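PDB 2QW5: xylose isomerase-like TIM barrel from Anabaena variabilis ATCC 29413, which binds a zinc ion and d-xylose in a TIM barrel and is probably a sugar phosphate isomerase or epimerase. Local coordinates for residues Q105-A119 with I165-V178. Sequence-based numbering, arbitrary orientation.
Sequences QEALEYLKSRVDITA and ILDKLGEYAEIKKV
Q105 bends at its second torsion and brings NE2 to within 3.6 Å of I165 CD1. L108 carries CG anti to its backbone nitrogen (chi1 -175°), which swings CD1 across to the I165 methyl CG2 and the L169 CB. One turn on, L111 lays its CB against L169 CD2, 3.6 Å away, and the two side chains cross at about a right angle. L169 is a knob in the hole formed by L108, L111, K112 and V115. K112 runs extended over one face of the Y172 ring, with CG 4.1 Å from the ring centroid in a CH-pi contact. Its NZ forms a salt bridge with E109 OE2. Helices 101-120 and 148-176 precede and follow strand 125-128 on the outer wall of the TIM barrel. Their segments 105-119 and 165-176 run nearly parallel, at 18°, with a closest axis approach of 10.2 Å. V115 is the answering knob, set among L169, Y172, A173 and K176; it also touches M126 and L180 of the barrel strands. D116 OD1 takes a very short 2.4 Å hydrogen bond from Y172 OH, at the ring edge. The same oxygen meets K176 NZ in a 3.3 Å salt bridge, whose hydrogen bond is weak. A water links K176 NZ to the D116 carbonyl oxygen. A phenylalanine in place of Y172 would probably leave D116 OD1 with only the weak K176 bond across this contact. T118 turns its methyl CG2 to V178 CG1, while its OG1 hydrogen-bonds to R114 O and to T86 OG1. A119 CB packs on K176 CE, 3.9 Å away, and on V178 CG2, just past the Schellman motif at K177.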
loop_
_atom_site.group_PDB
_atom_site.type_symbol
_atom_site.label_atom_id
_atom_site.label_comp_id
_atom_site.label_asym_id
_atom_site.label_seq_id
_atom_site.Cartn_x
_atom_site.Cartn_y
_atom_site.Cartn_z
ATOM N N GLN A 105 8.454 -27.253 -9.635
ATOM C CA GLN A 105 9.009 -27.782 -10.904
ATOM C C GLN A 105 9.096 -26.714 -11.936
ATOM O O GLN A 105 10.088 -26.649 -12.667
ATOM C CB GLN A 105 8.207 -28.950 -11.437
ATOM C CG GLN A 105 8.359 -30.168 -10.539
ATOM C CD GLN A 105 9.792 -30.668 -10.506
ATOM O OE1 GLN A 105 10.436 -30.784 -11.560
ATOM N NE2 GLN A 105 10.310 -30.921 -9.307
ATOM N N GLU A 106 8.072 -25.869 -12.003
ATOM C CA GLU A 106 8.132 -24.715 -12.932
ATOM C C GLU A 106 9.241 -23.728 -12.534
ATOM O O GLU A 106 9.856 -23.095 -13.406
ATOM C CB GLU A 106 6.736 -24.075 -13.095
ATOM C CG GLU A 106 5.838 -25.000 -13.940
ATOM C CD GLU A 106 4.336 -24.668 -13.908
ATOM O OE1 GLU A 106 3.944 -23.561 -13.480
ATOM O OE2 GLU A 106 3.542 -25.547 -14.352
ATOM N N ALA A 107 9.504 -23.613 -11.231
ATOM C CA ALA A 107 10.576 -22.769 -10.706
ATOM C C ALA A 107 11.946 -23.365 -11.082
ATOM O O ALA A 107 12.867 -22.636 -11.461
ATOM C CB ALA A 107 10.433 -22.612 -9.202
ATOM N N LEU A 108 12.076 -24.686 -10.961
ATOM C CA LEU A 108 13.296 -25.405 -11.390
ATOM C C LEU A 108 13.600 -25.187 -12.874
ATOM O O LEU A 108 14.765 -24.953 -13.242
ATOM C CB LEU A 108 13.166 -26.896 -11.113
ATOM C CG LEU A 108 14.361 -27.824 -11.381
ATOM C CD1 LEU A 108 15.611 -27.375 -10.630
ATOM C CD2 LEU A 108 13.963 -29.324 -11.044
ATOM N N GLU A 109 12.568 -25.253 -13.713
ATOM C CA GLU A 109 12.771 -25.012 -15.172
ATOM C C GLU A 109 13.200 -23.594 -15.456
ATOM O O GLU A 109 14.039 -23.356 -16.356
ATOM C CB GLU A 109 11.567 -25.463 -16.033
ATOM C CG GLU A 109 11.292 -27.002 -15.937
ATOM C CD GLU A 109 12.499 -27.935 -16.395
ATOM O OE1 GLU A 109 13.039 -27.711 -17.516
ATOM O OE2 GLU A 109 12.887 -28.897 -15.642
ATOM N N TYR A 110 12.621 -22.649 -14.711
ATOM C CA TYR A 110 13.017 -21.241 -14.783
ATOM C C TYR A 110 14.503 -21.097 -14.408
ATOM O O TYR A 110 15.267 -20.494 -15.141
ATOM C CB TYR A 110 12.106 -20.371 -13.903
ATOM C CG TYR A 110 12.639 -19.009 -13.573
ATOM C CD1 TYR A 110 12.680 -17.987 -14.525
ATOM C CD2 TYR A 110 13.126 -18.742 -12.293
ATOM C CE1 TYR A 110 13.192 -16.726 -14.203
ATOM C CE2 TYR A 110 13.645 -17.501 -11.964
ATOM C CZ TYR A 110 13.673 -16.494 -12.911
ATOM O OH TYR A 110 14.193 -15.267 -12.518
ATOM N N LEU A 111 14.894 -21.681 -13.281
ATOM C CA LEU A 111 16.290 -21.586 -12.812
ATOM C C LEU A 111 17.253 -22.308 -13.761
ATOM O O LEU A 111 18.340 -21.776 -14.021
ATOM C CB LEU A 111 16.420 -22.032 -11.363
ATOM C CG LEU A 111 15.688 -21.167 -10.337
ATOM C CD1 LEU A 111 15.555 -21.869 -8.918
ATOM C CD2 LEU A 111 16.340 -19.835 -10.150
ATOM N N LYS A 112 16.820 -23.444 -14.340
ATOM C CA LYS A 112 17.644 -24.184 -15.371
ATOM C C LYS A 112 17.831 -23.351 -16.628
ATOM O O LYS A 112 18.935 -23.343 -17.244
ATOM C CB LYS A 112 17.055 -25.533 -15.741
ATOM C CG LYS A 112 17.135 -26.630 -14.655
ATOM C CD LYS A 112 16.453 -27.887 -15.167
ATOM C CE LYS A 112 16.711 -29.076 -14.269
ATOM N NZ LYS A 112 15.983 -30.304 -14.714
ATOM N N SER A 113 16.776 -22.641 -17.019
ATOM C CA SER A 113 16.872 -21.682 -18.152
ATOM C C SER A 113 17.921 -20.616 -17.885
ATOM O O SER A 113 18.693 -20.217 -18.792
ATOM C CB SER A 113 15.516 -20.975 -18.409
ATOM O OG SER A 113 15.689 -19.819 -19.197
ATOM N N ARG A 114 17.923 -20.105 -16.665
ATOM C CA ARG A 114 18.845 -19.047 -16.303
ATOM C C ARG A 114 20.256 -19.609 -16.205
ATOM O O ARG A 114 21.203 -18.934 -16.638
ATOM C CB ARG A 114 18.360 -18.246 -15.100
ATOM C CG ARG A 114 17.380 -17.079 -15.420
ATOM C CD ARG A 114 16.193 -17.376 -16.340
ATOM N NE ARG A 114 15.612 -16.147 -16.883
ATOM C CZ ARG A 114 14.937 -16.032 -18.026
ATOM N NH1 ARG A 114 14.719 -17.061 -18.836
ATOM N NH2 ARG A 114 14.453 -14.844 -18.358
ATOM N N VAL A 115 20.408 -20.841 -15.703
ATOM C CA VAL A 115 21.732 -21.516 -15.754
ATOM C C VAL A 115 22.199 -21.577 -17.267
ATOM O O VAL A 115 23.328 -21.295 -17.541
ATOM C CB VAL A 115 21.756 -22.949 -15.118
ATOM C CG1 VAL A 115 23.093 -23.675 -15.398
ATOM C CG2 VAL A 115 21.484 -22.947 -13.573
ATOM N N ASP A 116 21.324 -22.000 -18.194
ATOM C CA ASP A 116 21.653 -22.063 -19.635
ATOM C C ASP A 116 22.100 -20.738 -20.203
ATOM O O ASP A 116 23.073 -20.676 -20.953
ATOM C CB ASP A 116 20.474 -22.539 -20.492
ATOM C CG ASP A 116 20.090 -23.998 -20.249
ATOM O OD1 ASP A 116 20.884 -24.759 -19.667
ATOM O OD2 ASP A 116 18.992 -24.383 -20.706
ATOM N N ILE A 117 21.380 -19.673 -19.847
ATOM C CA ILE A 117 21.748 -18.294 -20.279
ATOM C C ILE A 117 23.143 -17.888 -19.735
ATOM O O ILE A 117 23.950 -17.251 -20.422
ATOM C CB ILE A 117 20.649 -17.284 -19.767
ATOM C CG1 ILE A 117 19.342 -17.488 -20.545
ATOM C CG2 ILE A 117 21.141 -15.832 -19.753
ATOM C CD1 ILE A 117 18.173 -16.681 -19.956
ATOM N N THR A 118 23.408 -18.229 -18.471
ATOM C CA THR A 118 24.710 -17.939 -17.836
ATOM C C THR A 118 25.825 -18.563 -18.659
ATOM O O THR A 118 26.741 -17.848 -19.065
ATOM C CB THR A 118 24.767 -18.427 -16.356
ATOM O OG1 THR A 118 23.724 -17.782 -15.653
ATOM C CG2 THR A 118 26.131 -18.062 -15.686
ATOM N N ALA A 119 25.669 -19.839 -18.979
ATOM C CA ALA A 119 26.635 -20.586 -19.785
ATOM C C ALA A 119 26.775 -19.982 -21.183
ATOM O O ALA A 119 27.904 -19.798 -21.658
ATOM C CB ALA A 119 26.233 -22.066 -19.845
ATOM N N ILE A 165 14.928 -29.020 -4.514
ATOM C CA ILE A 165 14.887 -28.332 -5.804
ATOM C C ILE A 165 16.236 -27.716 -6.124
ATOM O O ILE A 165 16.715 -27.841 -7.264
ATOM C CB ILE A 165 13.760 -27.280 -5.860
ATOM C CG1 ILE A 165 12.371 -27.946 -5.673
ATOM C CG2 ILE A 165 13.836 -26.461 -7.187
ATOM C CD1 ILE A 165 11.918 -28.882 -6.828
ATOM N N LEU A 166 16.851 -27.071 -5.130
ATOM C CA LEU A 166 18.192 -26.499 -5.284
ATOM C C LEU A 166 19.252 -27.594 -5.511
ATOM O O LEU A 166 20.213 -27.376 -6.271
ATOM C CB LEU A 166 18.563 -25.554 -4.111
ATOM C CG LEU A 166 18.095 -24.090 -4.202
ATOM C CD1 LEU A 166 18.814 -23.375 -5.373
ATOM C CD2 LEU A 166 16.632 -23.953 -4.388
ATOM N N ASP A 167 19.069 -28.764 -4.888
ATOM C CA ASP A 167 20.003 -29.882 -5.053
ATOM C C ASP A 167 19.975 -30.303 -6.538
ATOM O O ASP A 167 21.034 -30.438 -7.183
ATOM C CB ASP A 167 19.623 -31.056 -4.101
ATOM C CG ASP A 167 20.808 -31.637 -3.337
ATOM O OD1 ASP A 167 21.965 -31.550 -3.807
ATOM O OD2 ASP A 167 20.570 -32.187 -2.217
ATOM N N LYS A 168 18.760 -30.452 -7.093
ATOM C CA LYS A 168 18.574 -30.830 -8.509
ATOM C C LYS A 168 19.154 -29.772 -9.463
ATOM O O LYS A 168 19.823 -30.083 -10.471
ATOM C CB LYS A 168 17.101 -31.111 -8.852
ATOM C CG LYS A 168 16.548 -32.441 -8.305
ATOM C CD LYS A 168 17.230 -33.669 -8.936
ATOM C CE LYS A 168 16.680 -34.995 -8.409
ATOM N NZ LYS A 168 17.057 -35.228 -6.995
ATOM N N LEU A 169 18.952 -28.517 -9.117
ATOM C CA LEU A 169 19.547 -27.405 -9.901
ATOM C C LEU A 169 21.079 -27.456 -9.825
ATOM O O LEU A 169 21.737 -27.151 -10.810
ATOM C CB LEU A 169 19.041 -26.031 -9.387
ATOM C CG LEU A 169 19.491 -24.774 -10.179
ATOM C CD1 LEU A 169 18.852 -24.788 -11.556
ATOM C CD2 LEU A 169 19.125 -23.518 -9.424
ATOM N N GLY A 170 21.651 -27.824 -8.670
ATOM C CA GLY A 170 23.124 -27.963 -8.526
ATOM C C GLY A 170 23.696 -29.049 -9.452
ATOM O O GLY A 170 24.678 -28.845 -10.178
ATOM N N GLU A 171 23.058 -30.215 -9.448
ATOM C CA GLU A 171 23.449 -31.330 -10.360
ATOM C C GLU A 171 23.415 -30.900 -11.811
ATOM O O GLU A 171 24.345 -31.175 -12.543
ATOM C CB GLU A 171 22.537 -32.512 -10.174
ATOM C CG GLU A 171 22.754 -33.144 -8.806
ATOM C CD GLU A 171 21.728 -34.213 -8.447
ATOM O OE1 GLU A 171 20.828 -34.533 -9.256
ATOM O OE2 GLU A 171 21.813 -34.720 -7.316
ATOM N N TYR A 172 22.351 -30.208 -12.199
ATOM C CA TYR A 172 22.257 -29.603 -13.538
ATOM C C TYR A 172 23.351 -28.562 -13.813
ATOM O O TYR A 172 24.006 -28.658 -14.852
ATOM C CB TYR A 172 20.889 -28.993 -13.740
ATOM C CG TYR A 172 20.687 -28.427 -15.135
ATOM C CD1 TYR A 172 20.428 -29.280 -16.208
ATOM C CD2 TYR A 172 20.802 -27.057 -15.398
ATOM C CE1 TYR A 172 20.277 -28.788 -17.503
ATOM C CE2 TYR A 172 20.648 -26.557 -16.706
ATOM C CZ TYR A 172 20.362 -27.426 -17.743
ATOM O OH TYR A 172 20.199 -27.009 -19.040
ATOM N N ALA A 173 23.560 -27.593 -12.907
ATOM C CA ALA A 173 24.595 -26.542 -13.080
ATOM C C ALA A 173 26.042 -27.081 -13.177
ATOM O O ALA A 173 26.903 -26.515 -13.895
ATOM C CB ALA A 173 24.493 -25.495 -11.957
ATOM N N GLU A 174 26.292 -28.181 -12.472
ATOM C CA GLU A 174 27.615 -28.836 -12.482
ATOM C C GLU A 174 27.934 -29.344 -13.899
ATOM O O GLU A 174 29.048 -29.124 -14.413
ATOM C CB GLU A 174 27.696 -29.943 -11.407
ATOM C CG GLU A 174 29.124 -30.400 -11.110
ATOM C CD GLU A 174 29.233 -31.508 -10.054
ATOM O OE1 GLU A 174 28.202 -32.119 -9.663
ATOM O OE2 GLU A 174 30.382 -31.766 -9.639
ATOM N N ILE A 175 26.938 -29.935 -14.572
ATOM C CA ILE A 175 27.089 -30.378 -15.974
ATOM C C ILE A 175 27.416 -29.160 -16.869
ATOM O O ILE A 175 28.297 -29.223 -17.722
ATOM C CB ILE A 175 25.826 -31.053 -16.490
ATOM C CG1 ILE A 175 25.571 -32.386 -15.779
ATOM C CG2 ILE A 175 25.941 -31.369 -17.970
ATOM C CD1 ILE A 175 24.283 -32.994 -16.152
ATOM N N LYS A 176 26.736 -28.040 -16.604
ATOM C CA LYS A 176 26.911 -26.781 -17.328
ATOM C C LYS A 176 28.142 -25.945 -16.939
ATOM O O LYS A 176 28.437 -24.934 -17.601
ATOM C CB LYS A 176 25.645 -25.900 -17.119
ATOM C CG LYS A 176 24.343 -26.543 -17.588
ATOM C CD LYS A 176 24.255 -26.741 -19.118
ATOM C CE LYS A 176 24.244 -25.404 -19.883
ATOM N NZ LYS A 176 23.709 -25.558 -21.246
ATOM N N LYS A 177 28.873 -26.367 -15.906
ATOM C CA LYS A 177 30.034 -25.644 -15.364
ATOM C C LYS A 177 29.703 -24.197 -14.850
ATOM O O LYS A 177 30.473 -23.247 -15.042
ATOM C CB LYS A 177 31.193 -25.671 -16.358
ATOM C CG LYS A 177 31.599 -27.092 -16.758
ATOM C CD LYS A 177 32.777 -27.125 -17.712
ATOM C CE LYS A 177 33.621 -28.368 -17.492
ATOM N NZ LYS A 177 32.861 -29.641 -17.404
ATOM N N VAL A 178 28.544 -24.072 -14.198
ATOM C CA VAL A 178 28.088 -22.807 -13.608
ATOM C C VAL A 178 27.994 -23.024 -12.114
ATOM O O VAL A 178 27.261 -23.918 -11.652
ATOM C CB VAL A 178 26.702 -22.400 -14.161
ATOM C CG1 VAL A 178 26.109 -21.220 -13.345
ATOM C CG2 VAL A 178 26.792 -22.147 -15.694
HETATM O O HOH W 1 23.556 -22.962 -22.291
#